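Protein yojF (Bacillus subtilis, PDB 1NJH) is of unknown function but belongs to the DUF1806 family and forms a two-chain assembly built mainly of antiparallel beta strands. Local coordinates at residues 25-30 and 49-54. Residues are numbered along the deposited sequence; the frame is centred on the assembly and turned at random.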
# COMPACT_ATOMS: atom_id res chain seq x y z
N TYR A 25 6.50 -11.34 -4.15
CA TYR A 25 6.37 -10.53 -2.95
C TYR A 25 6.45 -9.08 -3.36
O TYR A 25 7.24 -8.71 -4.23
CB TYR A 25 7.49 -10.85 -1.97
CG TYR A 25 7.35 -12.22 -1.35
CD1 TYR A 25 7.87 -13.34 -1.99
CD2 TYR A 25 6.67 -12.39 -0.15
CE1 TYR A 25 7.71 -14.61 -1.43
CE2 TYR A 25 6.51 -13.65 0.41
CZ TYR A 25 7.03 -14.75 -0.24
OH TYR A 25 6.90 -16.00 0.31
N ILE A 26 5.65 -8.24 -2.72
CA ILE A 26 5.63 -6.83 -3.03
C ILE A 26 5.92 -5.92 -1.83
O ILE A 26 5.51 -6.21 -0.69
CB ILE A 26 4.25 -6.46 -3.66
CG1 ILE A 26 4.13 -7.13 -5.04
CG2 ILE A 26 4.07 -4.93 -3.74
CD1 ILE A 26 2.97 -6.69 -5.86
N HIS A 27 6.67 -4.86 -2.10
CA HIS A 27 6.91 -3.83 -1.10
C HIS A 27 6.34 -2.57 -1.75
O HIS A 27 6.72 -2.23 -2.88
CB HIS A 27 8.40 -3.62 -0.83
CG HIS A 27 8.65 -2.60 0.24
ND1 HIS A 27 8.81 -1.26 -0.02
CD2 HIS A 27 8.65 -2.72 1.59
CE1 HIS A 27 8.90 -0.59 1.12
NE2 HIS A 27 8.81 -1.46 2.11
N LEU A 28 5.42 -1.89 -1.07
CA LEU A 28 4.81 -0.66 -1.58
C LEU A 28 4.78 0.29 -0.41
O LEU A 28 4.16 -0.00 0.61
CB LEU A 28 3.39 -0.92 -2.08
CG LEU A 28 2.64 0.32 -2.58
CD1 LEU A 28 3.36 0.93 -3.78
CD2 LEU A 28 1.21 -0.07 -2.94
N GLU A 29 5.44 1.43 -0.57
CA GLU A 29 5.55 2.38 0.52
C GLU A 29 5.51 3.83 0.04
O GLU A 29 6.01 4.15 -1.05
CB GLU A 29 6.87 2.09 1.26
CG GLU A 29 7.33 3.14 2.28
CD GLU A 29 8.63 2.76 2.99
OE1 GLU A 29 9.43 1.96 2.44
OE2 GLU A 29 8.88 3.26 4.11
N THR A 30 4.91 4.69 0.85
CA THR A 30 4.84 6.13 0.55
C THR A 30 5.32 6.85 1.80
O THR A 30 4.94 6.51 2.92
CB THR A 30 3.39 6.61 0.19
OG1 THR A 30 2.47 6.23 1.21
CG2 THR A 30 2.95 6.00 -1.11
N TYR A 49 2.41 1.66 4.18
CA TYR A 49 3.44 0.68 3.98
C TYR A 49 2.89 -0.74 3.92
O TYR A 49 2.13 -1.15 4.81
CB TYR A 49 4.38 0.86 5.18
CG TYR A 49 5.59 -0.01 5.33
CD1 TYR A 49 6.86 0.49 5.04
CD2 TYR A 49 5.49 -1.30 5.87
CE1 TYR A 49 8.01 -0.26 5.30
CE2 TYR A 49 6.64 -2.06 6.14
CZ TYR A 49 7.90 -1.53 5.86
OH TYR A 49 9.04 -2.24 6.13
N ILE A 50 3.20 -1.48 2.86
CA ILE A 50 2.85 -2.89 2.83
C ILE A 50 4.15 -3.57 2.41
O ILE A 50 4.74 -3.25 1.38
CB ILE A 50 1.64 -3.25 1.92
CG1 ILE A 50 1.28 -4.73 2.16
CG2 ILE A 50 1.95 -2.97 0.46
CD1 ILE A 50 -0.09 -5.16 1.66
N ARG A 51 4.59 -4.51 3.24
CA ARG A 51 5.81 -5.23 2.99
C ARG A 51 5.56 -6.72 2.90
O ARG A 51 4.85 -7.30 3.73
CB ARG A 51 6.82 -4.94 4.10
CG ARG A 51 8.19 -5.54 3.86
CD ARG A 51 9.18 -5.00 4.89
NE ARG A 51 10.56 -5.38 4.60
CZ ARG A 51 11.29 -4.90 3.59
NH1 ARG A 51 10.77 -4.03 2.74
NH2 ARG A 51 12.54 -5.30 3.44
N ASN A 52 6.13 -7.34 1.88
CA ASN A 52 5.97 -8.77 1.68
C ASN A 52 4.55 -9.26 1.56
O ASN A 52 4.18 -10.29 2.14
CB ASN A 52 6.73 -9.57 2.75
CG ASN A 52 8.22 -9.46 2.56
OD1 ASN A 52 8.71 -9.38 1.44
ND2 ASN A 52 8.96 -9.45 3.67
N ALA A 53 3.74 -8.51 0.82
CA ALA A 53 2.38 -8.92 0.53
C ALA A 53 2.66 -9.94 -0.56
O ALA A 53 3.51 -9.70 -1.43
CB ALA A 53 1.56 -7.76 -0.05
N LYS A 54 2.01 -11.10 -0.50
CA LYS A 54 2.23 -12.12 -1.50
C LYS A 54 1.04 -12.06 -2.45
O LYS A 54 -0.11 -12.13 -2.02
CB LYS A 54 2.31 -13.51 -0.85
CG LYS A 54 2.98 -14.56 -1.72
CD LYS A 54 3.06 -15.90 -1.00
CE LYS A 54 3.81 -16.93 -1.83
NZ LYS A 54 5.21 -16.50 -2.08
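Residues 25-30 and 49-54 pair as neighbouring antiparallel strands, a mostly buried contact centred on L28 and I50, where strand 24-32 meets strand 45-63 in the antiparallel sheet of the chain. L28 N donates to I50 O at 2.9 Å, and I50 N returns the bond to L28 O. On the same face, L28 CB packs on I50 CG2 at 3.6 Å, and L28 also meets L110 and A81. Further along, I26 N bonds to A53 O at 2.9 Å, while A53 N reaches I26 O at a longer 3.3 Å. N52 and A53 both face I26, a G1 beta bulge. N52 has a positive phi (57°), and the chain turns a corner there. Its side-chain OD1 accepts a hydrogen bond from F117 N.

The other face carries Y25, H27, E29, Y49, R51 and K54. The H27 ring points its edge at the face of Y49 in a T-shaped stack, with centroids 5.1 Å apart and planes at 89°. The E29 carboxylate sits at the edge of the Y49 ring, with CD 3.5 Å from Y49 CD1. R51 NH2 is hydrogen-bonded to T118 O. At the far end K54 CG lies over one face of Y25, toward the rim. K54 bends at chi4 (61°), and its NZ lies 3.0 Å from Y25 OH, which also makes a weak hydrogen bond to E76 of the second subunit. Residues Y49, I50 and R51 also pair antiparallel with a strand of that subunit, which carries the sheet across the interface.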